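Local coordinates for probable leucine/isoleucine/valine-binding protein (Rhodopirellula baltica, PDB 4KV7), which probably binds branched-chain amino acids or related small ligands, as a periplasmic binding protein of the leucine-binding family, at residues A[228-233]-A[258-263]; A[242-247]-A[266-271]; A[315-320]-A[327-332]. The protein carries 1 engineered substitution. One frame throughout, in Å; residues are numbered along the deposited sequence. Where two conformers were deposited one is given.

Contact 1 (A[228-233]-A[258-263]); sequences PCSKLI and RSLGDL
Helix segment 228-233 packs against the last turn of helix 253-260 and the short 3-10 turn that follows it. Two side chains from each side carry most of the contact. Leu260 does the central work. Its CG lies anti to the carbonyl carbon (chi1 -76°), and chi2 is extended, so the two methyls part over the neighbouring helix. CD2 rests near the backbone of Ser230, with Leu260 CD2 3.5 Å from Ser230 O. CD1 goes the other way and meets Ile233, with Leu260 CD1 3.7 Å from Ile233 CD1. The two side chains cross at about a right angle. Ile233 has CG1 anti to the carbonyl carbon (chi1 -70°) and CG2 anti to its own N. Leu260 CD1 therefore also touches the CG2 branch, at 4.0 Å from Ile233 CG2. The same CG2 methyl also comes near the 3-10 turn, with Ile233 CG2 4.1 Å from Leu263 O.

At the other end the two serines lie side by side, their CB-OG bonds antiparallel, each OG beside the other's CB. Ser259 OG is anti to its backbone N (chi1 177°), and it stands 3.3 Å from Ser230 OG. Ser230 OG lies beside its own backbone N and is hydrogen-bonded to Tyr226 O, one turn back in its helix. Gly261 is the first residue to leave helical angles, with positive phi, and the chain turns into Asp262 and Leu263.

Arg234 and Arg237 of helix 226-238 bond Ser259 O and Leu263 O. Ile233 and Leu260 both touch Ile267, just before strand 268-271, and Ile233 also touches Met222 of strand 219-223.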
loop_
_atom_site.group_PDB
_atom_site.type_symbol
_atom_site.label_atom_id
_atom_site.label_comp_id
_atom_site.label_asym_id
_atom_site.label_seq_id
_atom_site.Cartn_x
_atom_site.Cartn_y
_atom_site.Cartn_z
ATOM N N PRO A 228 -15.979 -0.951 -2.900
ATOM C CA PRO A 228 -16.527 -1.851 -3.913
ATOM C C PRO A 228 -16.280 -3.316 -3.577
ATOM O O PRO A 228 -17.129 -4.144 -3.907
ATOM C CB PRO A 228 -15.801 -1.429 -5.200
ATOM C CG PRO A 228 -14.564 -0.759 -4.738
ATOM C CD PRO A 228 -14.937 -0.076 -3.467
ATOM N N CYS A 229 -15.166 -3.645 -2.929
ATOM C CA CYS A 229 -14.931 -5.036 -2.558
ATOM C C CYS A 229 -15.944 -5.524 -1.530
ATOM O O CYS A 229 -16.426 -6.663 -1.614
ATOM C CB CYS A 229 -13.499 -5.233 -2.073
ATOM S SG CYS A 229 -12.292 -5.120 -3.420
ATOM N N SER A 230 -16.306 -4.665 -0.582
ATOM C CA SER A 230 -17.315 -5.028 0.405
ATOM C C SER A 230 -18.654 -5.281 -0.261
ATOM O O SER A 230 -19.355 -6.244 0.064
ATOM C CB SER A 230 -17.489 -3.927 1.446
ATOM O OG SER A 230 -16.337 -3.796 2.244
ATOM N N LYS A 231 -19.033 -4.406 -1.186
ATOM C CA LYS A 231 -20.287 -4.572 -1.893
ATOM C C LYS A 231 -20.300 -5.841 -2.738
ATOM O O LYS A 231 -21.293 -6.550 -2.788
ATOM C CB LYS A 231 -20.579 -3.352 -2.761
ATOM C CG LYS A 231 -21.906 -3.462 -3.478
ATOM C CD LYS A 231 -22.352 -2.159 -4.077
ATOM C CE LYS A 231 -23.599 -2.353 -4.908
ATOM N NZ LYS A 231 -23.904 -1.123 -5.676
ATOM N N LEU A 232 -19.193 -6.118 -3.410
ATOM C CA LEU A 232 -19.070 -7.329 -4.208
ATOM C C LEU A 232 -19.282 -8.572 -3.336
ATOM O O LEU A 232 -20.020 -9.481 -3.707
ATOM C CB LEU A 232 -17.701 -7.339 -4.893
ATOM C CG LEU A 232 -17.359 -8.455 -5.887
ATOM C CD1 LEU A 232 -16.998 -9.753 -5.187
ATOM C CD2 LEU A 232 -18.465 -8.674 -6.909
ATOM N N ILE A 233 -18.619 -8.618 -2.187
ATOM C CA ILE A 233 -18.743 -9.766 -1.295
ATOM C C ILE A 233 -20.166 -9.939 -0.774
ATOM O O ILE A 233 -20.692 -11.058 -0.754
ATOM C CB ILE A 233 -17.735 -9.693 -0.154
ATOM C CG1 ILE A 233 -16.335 -9.933 -0.722
ATOM C CG2 ILE A 233 -18.060 -10.729 0.924
ATOM C CD1 ILE A 233 -15.221 -9.532 0.205
ATOM N N ARG A 258 -14.345 -3.807 8.859
ATOM C CA ARG A 258 -15.286 -2.906 9.512
ATOM C C ARG A 258 -16.589 -2.816 8.720
ATOM O O ARG A 258 -17.673 -2.795 9.300
ATOM C CB ARG A 258 -14.658 -1.519 9.682
ATOM C CG ARG A 258 -15.473 -0.502 10.452
ATOM C CD ARG A 258 -14.715 0.826 10.513
ATOM N NE ARG A 258 -13.267 0.620 10.418
ATOM C CZ ARG A 258 -12.484 1.166 9.489
ATOM N NH1 ARG A 258 -12.998 1.970 8.565
ATOM N NH2 ARG A 258 -11.184 0.910 9.486
ATOM N N SER A 259 -16.486 -2.767 7.399
ATOM C CA SER A 259 -17.670 -2.655 6.556
ATOM C C SER A 259 -18.488 -3.942 6.537
ATOM O O SER A 259 -19.718 -3.905 6.577
ATOM C CB SER A 259 -17.268 -2.275 5.129
ATOM O OG SER A 259 -18.418 -2.237 4.295
ATOM N N LEU A 260 -17.803 -5.078 6.471
ATOM C CA LEU A 260 -18.480 -6.358 6.283
ATOM C C LEU A 260 -18.902 -7.058 7.561
ATOM O O LEU A 260 -19.810 -7.892 7.535
ATOM C CB LEU A 260 -17.592 -7.312 5.488
ATOM C CG LEU A 260 -17.500 -7.039 3.993
ATOM C CD1 LEU A 260 -16.459 -7.954 3.373
ATOM C CD2 LEU A 260 -18.851 -7.239 3.337
ATOM N N GLY A 261 -18.244 -6.741 8.673
ATOM C CA GLY A 261 -18.501 -7.436 9.923
ATOM C C GLY A 261 -18.281 -8.934 9.795
ATOM O O GLY A 261 -17.248 -9.371 9.284
ATOM N N ASP A 262 -19.263 -9.719 10.232
ATOM C CA ASP A 262 -19.190 -11.181 10.178
ATOM C C ASP A 262 -18.941 -11.726 8.769
ATOM O O ASP A 262 -18.410 -12.822 8.604
ATOM C CB ASP A 262 -20.479 -11.800 10.739
ATOM C CG ASP A 262 -20.694 -11.476 12.204
ATOM O OD1 ASP A 262 -19.689 -11.323 12.929
ATOM O OD2 ASP A 262 -21.865 -11.374 12.627
ATOM N N LEU A 263 -19.322 -10.954 7.758
ATOM C CA LEU A 263 -19.217 -11.403 6.378
ATOM C C LEU A 263 -17.767 -11.406 5.899
ATOM O O LEU A 263 -17.457 -11.950 4.838
ATOM C CB LEU A 263 -20.073 -10.528 5.458
ATOM C CG LEU A 263 -21.590 -10.760 5.424
ATOM C CD1 LEU A 263 -22.247 -10.610 6.791
ATOM C CD2 LEU A 263 -22.241 -9.823 4.416
#

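Contact 2 (A[242-247]-A[266-271]); sequences NPQFLA and GIVATQ
Strands 244-247 and 268-271 run parallel at 20°, joined by hydrogen bonds from Val268 N to Phe245 O, Ala247 N to Val268 O (2.8 Å) and Thr270 N to Ala247 O. The most distinctive side chain is Gln244. Its CG is anti to the backbone N (chi1 175°), and a bend at chi2 folds the amide back toward the 266-271 segment. Gln244 NE2 gives a nearly straight bond to Gly266 O at 2.9 Å, in both the carbonyl and the amide planes. Gln244 NE2 also donates to Phe245 O at 3.0 Å, from above that carbonyl plane. Phe245 O thus accepts two bonds. A water donates to both Gln244 OE1 and Gly266 O, so the whole amide is held. An alanine in place of Gln244 removes the amide that ties Gly266 O, Phe245 O and the water together, and would probably loosen the start of the strand pair. Ala247 CB meets Ala269 CB at 4.0 Å on one face; Leu246 CD2 and Val268 CG1 pack on the other. Pro243 CG lies over one face of the Phe245 ring, offset toward its rim. Helix 253-260 links the strands in a beta-alpha-beta crossover, typical of the alpha/beta lobes of periplasmic binding proteins.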
loop_
_atom_site.group_PDB
_atom_site.type_symbol
_atom_site.label_atom_id
_atom_site.label_comp_id
_atom_site.label_asym_id
_atom_site.label_seq_id
_atom_site.Cartn_x
_atom_site.Cartn_y
_atom_site.Cartn_z
ATOM N N ASN A 242 -20.073 -18.274 -2.954
ATOM C CA ASN A 242 -19.177 -18.162 -1.807
ATOM C C ASN A 242 -17.781 -18.745 -2.050
ATOM O O ASN A 242 -17.381 -19.716 -1.405
ATOM C CB ASN A 242 -19.810 -18.815 -0.572
ATOM C CG ASN A 242 -21.082 -18.113 -0.124
ATOM O OD1 ASN A 242 -21.031 -17.106 0.586
ATOM N ND2 ASN A 242 -22.229 -18.643 -0.532
ATOM N N PRO A 243 -17.023 -18.148 -2.974
ATOM C CA PRO A 243 -15.659 -18.619 -3.215
ATOM C C PRO A 243 -14.749 -18.165 -2.085
ATOM O O PRO A 243 -15.177 -17.391 -1.226
ATOM C CB PRO A 243 -15.270 -17.862 -4.479
ATOM C CG PRO A 243 -15.975 -16.533 -4.307
ATOM C CD PRO A 243 -17.319 -16.913 -3.724
ATOM N N GLN A 244 -13.503 -18.616 -2.090
ATOM C CA GLN A 244 -12.503 -18.007 -1.228
ATOM C C GLN A 244 -12.145 -16.643 -1.799
ATOM O O GLN A 244 -11.665 -16.550 -2.929
ATOM C CB GLN A 244 -11.251 -18.877 -1.173
ATOM C CG GLN A 244 -10.105 -18.253 -0.395
ATOM C CD GLN A 244 -10.411 -18.126 1.085
ATOM O OE1 GLN A 244 -10.583 -19.124 1.776
ATOM N NE2 GLN A 244 -10.455 -16.894 1.584
ATOM N N PHE A 245 -12.379 -15.584 -1.027
ATOM C CA PHE A 245 -11.989 -14.238 -1.433
ATOM C C PHE A 245 -10.609 -13.927 -0.890
ATOM O O PHE A 245 -10.305 -14.254 0.260
ATOM C CB PHE A 245 -12.999 -13.204 -0.926
ATOM C CG PHE A 245 -14.326 -13.259 -1.628
ATOM C CD1 PHE A 245 -14.448 -12.783 -2.924
ATOM C CD2 PHE A 245 -15.443 -13.787 -1.002
ATOM C CE1 PHE A 245 -15.653 -12.819 -3.581
ATOM C CE2 PHE A 245 -16.658 -13.827 -1.657
ATOM C CZ PHE A 245 -16.759 -13.340 -2.953
ATOM N N LEU A 246 -9.780 -13.307 -1.718
ATOM C CA LEU A 246 -8.443 -12.885 -1.296
ATOM C C LEU A 246 -8.237 -11.436 -1.691
ATOM O O LEU A 246 -8.357 -11.092 -2.867
ATOM C CB LEU A 246 -7.345 -13.723 -1.954
ATOM C CG LEU A 246 -7.425 -15.235 -1.728
ATOM C CD1 LEU A 246 -8.178 -15.942 -2.856
ATOM C CD2 LEU A 246 -6.034 -15.825 -1.560
ATOM N N ALA A 247 -7.897 -10.590 -0.725
ATOM C CA ALA A 247 -7.731 -9.159 -0.956
ATOM C C ALA A 247 -6.254 -8.807 -0.984
ATOM O O ALA A 247 -5.494 -9.214 -0.095
ATOM C CB ALA A 247 -8.420 -8.385 0.147
ATOM N N GLY A 266 -13.134 -15.268 7.257
ATOM C CA GLY A 266 -12.644 -16.234 6.292
ATOM C C GLY A 266 -11.903 -15.621 5.118
ATOM O O GLY A 266 -11.233 -16.335 4.373
ATOM N N ILE A 267 -12.010 -14.308 4.946
ATOM C CA ILE A 267 -11.280 -13.631 3.881
ATOM C C ILE A 267 -9.786 -13.631 4.187
ATOM O O ILE A 267 -9.377 -13.416 5.329
ATOM C CB ILE A 267 -11.769 -12.182 3.708
ATOM C CG1 ILE A 267 -13.218 -12.175 3.219
ATOM C CG2 ILE A 267 -10.895 -11.423 2.728
ATOM C CD1 ILE A 267 -13.808 -10.789 3.138
ATOM N N VAL A 268 -8.967 -13.884 3.168
ATOM C CA VAL A 268 -7.515 -13.803 3.301
ATOM C C VAL A 268 -7.061 -12.517 2.634
ATOM O O VAL A 268 -7.554 -12.165 1.566
ATOM C CB VAL A 268 -6.832 -15.020 2.649
ATOM C CG1 VAL A 268 -5.329 -14.840 2.572
ATOM C CG2 VAL A 268 -7.180 -16.294 3.419
ATOM N N ALA A 269 -6.156 -11.791 3.273
ATOM C CA ALA A 269 -5.670 -10.532 2.717
ATOM C C ALA A 269 -4.158 -10.469 2.860
ATOM O O ALA A 269 -3.625 -10.612 3.968
ATOM C CB ALA A 269 -6.334 -9.328 3.416
ATOM N N THR A 270 -3.460 -10.245 1.750
ATOM C CA THR A 270 -2.014 -10.149 1.803
ATOM C C THR A 270 -1.592 -8.740 2.197
ATOM O O THR A 270 -2.092 -7.756 1.643
ATOM C CB THR A 270 -1.359 -10.547 0.473
ATOM O OG1 THR A 270 -2.033 -9.907 -0.614
ATOM C CG2 THR A 270 -1.438 -12.044 0.264
ATOM N N GLN A 271 -0.660 -8.649 3.139
ATOM C CA GLN A 271 -0.126 -7.374 3.591
ATOM C C GLN A 271 1.339 -7.218 3.225
ATOM O O GLN A 271 2.060 -8.206 3.037
ATOM C CB GLN A 271 -0.297 -7.234 5.105
ATOM C CG GLN A 271 -1.717 -7.488 5.608
ATOM C CD GLN A 271 -2.751 -6.652 4.887
ATOM O OE1 GLN A 271 -2.595 -5.444 4.744
ATOM N NE2 GLN A 271 -3.816 -7.289 4.428
HETATM O O HOH W 1 -10.231 -18.951 4.493
#

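Contact 3 (A[315-320]-A[327-332]); sequences KAVTSI and SSIAAA
Ala316 opens the contact, where the last turns of helix 301-319 meet helix 326-335. Its methyl faces Ala332, with Ala316 CB 4.0 Å from Ala332 CB. Its carbonyl lies still closer, with Ala316 O 3.4 Å from Ala332 CB. These small residues let the backbones approach, and the short helix axes pass 8.8 Å apart at 113°. Val317 makes a looser touch through CG2, with Val317 CG2 4.4 Å from Ile329 CG1.

Ser319 comes next. Its OG takes the crowded position between backbone N and carbonyl carbon (chi1 76°). This brings Ser319 OG 2.7 Å from Ala316 O, to which it donates on a lone pair. Ser319 N bonds the same carbonyl, so Ala316 O is gripped twice by one residue. Ser319 OG also touches Ala332 CB, and it accepts a bond from a water that donates to Ala332 O as well.

Ile320 leaves the helix and reaches across. Ile320 CG1 is anti to the carbonyl carbon (chi1 -65°) and lies 3.7 Å from Ala332 CB. Ile320 CD1 rests against both neighbours on one side, 3.7 Å from Ser328 OG and 3.9 Å from Ile329 CG1. Ser328 OG itself is hydrogen-bonded to Glu323 O and Ser325 N, in the link between the helices.

The direct chemistry is therefore apolar, and the polar groups are satisfied mainly within each helix or its link. One water joins the helices where the alanine packing meets the exposed Ser319.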
loop_
_atom_site.group_PDB
_atom_site.type_symbol
_atom_site.label_atom_id
_atom_site.label_comp_id
_atom_site.label_asym_id
_atom_site.label_seq_id
_atom_site.Cartn_x
_atom_site.Cartn_y
_atom_site.Cartn_z
ATOM N N LYS A 315 15.560 7.872 9.139
ATOM C CA LYS A 315 16.859 7.209 9.149
ATOM C C LYS A 315 17.764 7.746 8.036
ATOM O O LYS A 315 18.931 8.070 8.274
ATOM C CB LYS A 315 16.680 5.693 9.021
ATOM C CG LYS A 315 17.980 4.890 9.087
ATOM C CD LYS A 315 17.688 3.390 9.098
ATOM C CE LYS A 315 18.950 2.546 9.178
ATOM N NZ LYS A 315 19.538 2.578 10.551
ATOM N N ALA A 316 17.228 7.870 6.827
ATOM C CA ALA A 316 18.008 8.421 5.723
ATOM C C ALA A 316 18.427 9.865 6.000
ATOM O O ALA A 316 19.584 10.231 5.802
ATOM C CB ALA A 316 17.233 8.327 4.409
ATOM N N VAL A 317 17.493 10.691 6.455
ATOM C CA VAL A 317 17.814 12.092 6.720
ATOM C C VAL A 317 18.898 12.231 7.796
ATOM O O VAL A 317 19.803 13.059 7.667
ATOM C CB VAL A 317 16.553 12.906 7.080
ATOM C CG1 VAL A 317 16.926 14.310 7.529
ATOM C CG2 VAL A 317 15.606 12.958 5.886
ATOM N N THR A 318 18.837 11.388 8.827
ATOM C CA THR A 318 19.815 11.419 9.919
ATOM C C THR A 318 21.241 11.204 9.414
ATOM O O THR A 318 22.206 11.732 9.980
ATOM C CB THR A 318 19.490 10.341 10.987
ATOM O OG1 THR A 318 18.200 10.600 11.553
ATOM C CG2 THR A 318 20.519 10.335 12.105
ATOM N N SER A 319 21.371 10.441 8.335
ATOM C CA SER A 319 22.677 10.084 7.798
ATOM C C SER A 319 23.322 11.192 6.980
ATOM O O SER A 319 24.509 11.125 6.677
ATOM C CB SER A 319 22.571 8.830 6.929
ATOM O OG SER A 319 22.008 9.126 5.663
ATOM N N ILE A 320 22.546 12.202 6.611
ATOM C CA ILE A 320 23.054 13.229 5.716
ATOM C C ILE A 320 24.048 14.126 6.427
ATOM O O ILE A 320 23.786 14.607 7.528
ATOM C CB ILE A 320 21.913 14.091 5.130
ATOM C CG1 ILE A 320 21.016 13.241 4.231
ATOM C CG2 ILE A 320 22.477 15.266 4.333
ATOM C CD1 ILE A 320 19.772 13.955 3.744
ATOM N N SER A 327 18.388 16.244 -3.710
ATOM C CA SER A 327 19.486 15.405 -4.166
ATOM C C SER A 327 20.137 14.630 -3.019
ATOM O O SER A 327 20.446 13.449 -3.164
ATOM C CB SER A 327 20.525 16.232 -4.923
ATOM O OG SER A 327 21.121 17.202 -4.083
ATOM N N SER A 328 20.336 15.276 -1.874
ATOM C CA SER A 328 20.973 14.550 -0.776
ATOM C C SER A 328 20.028 13.522 -0.140
ATOM O O SER A 328 20.474 12.515 0.398
ATOM C CB SER A 328 21.592 15.492 0.263
ATOM O OG SER A 328 20.601 16.206 0.975
ATOM N N ILE A 329 18.721 13.754 -0.223
ATOM C CA ILE A 329 17.777 12.755 0.266
ATOM C C ILE A 329 17.746 11.530 -0.649
ATOM O O ILE A 329 17.765 10.400 -0.172
ATOM C CB ILE A 329 16.377 13.341 0.481
ATOM C CG1 ILE A 329 16.397 14.238 1.723
ATOM C CG2 ILE A 329 15.328 12.228 0.622
ATOM C CD1 ILE A 329 15.129 15.013 1.946
ATOM N N ALA A 330 17.735 11.759 -1.958
ATOM C CA ALA A 330 17.779 10.658 -2.912
ATOM C C ALA A 330 19.035 9.814 -2.667
ATOM O O ALA A 330 18.970 8.585 -2.617
ATOM C CB ALA A 330 17.750 11.191 -4.335
ATOM N N ALA A 331 20.172 10.478 -2.488
ATOM C CA ALA A 331 21.428 9.779 -2.238
ATOM C C ALA A 331 21.390 9.032 -0.908
ATOM O O ALA A 331 21.852 7.896 -0.815
ATOM C CB ALA A 331 22.602 10.752 -2.278
ATOM N N ALA A 332 20.834 9.659 0.125
ATOM C CA ALA A 332 20.808 9.040 1.446
ATOM C C ALA A 332 19.937 7.784 1.474
ATOM O O ALA A 332 20.251 6.817 2.167
ATOM C CB ALA A 332 20.340 10.032 2.490
HETATM O O HOH W 2 21.637 6.651 4.386
#

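Contacts 1 and 2 belong to one alpha/beta unit and touch directly: Ile233 and Leu260 pack on Ile267, and Leu232 and Ile233 on Phe245. Their segments alternate along the chain. Both are buried. Contact 2 is held mainly by backbone hydrogen bonds, with one from a side-chain amide; contact 1 mainly by apolar side chains. Contact 3 lies on the opposite side of the chain's centre, about 42 Å from contact 1 and 38 Å from contact 2, centre to centre. It joins consecutive helices and is only partly buried. It resembles contact 1 in its apolar packing, but the exposed Ser319 and its water lie at its edge. Contact 2 also has a bridging water, at Gln244.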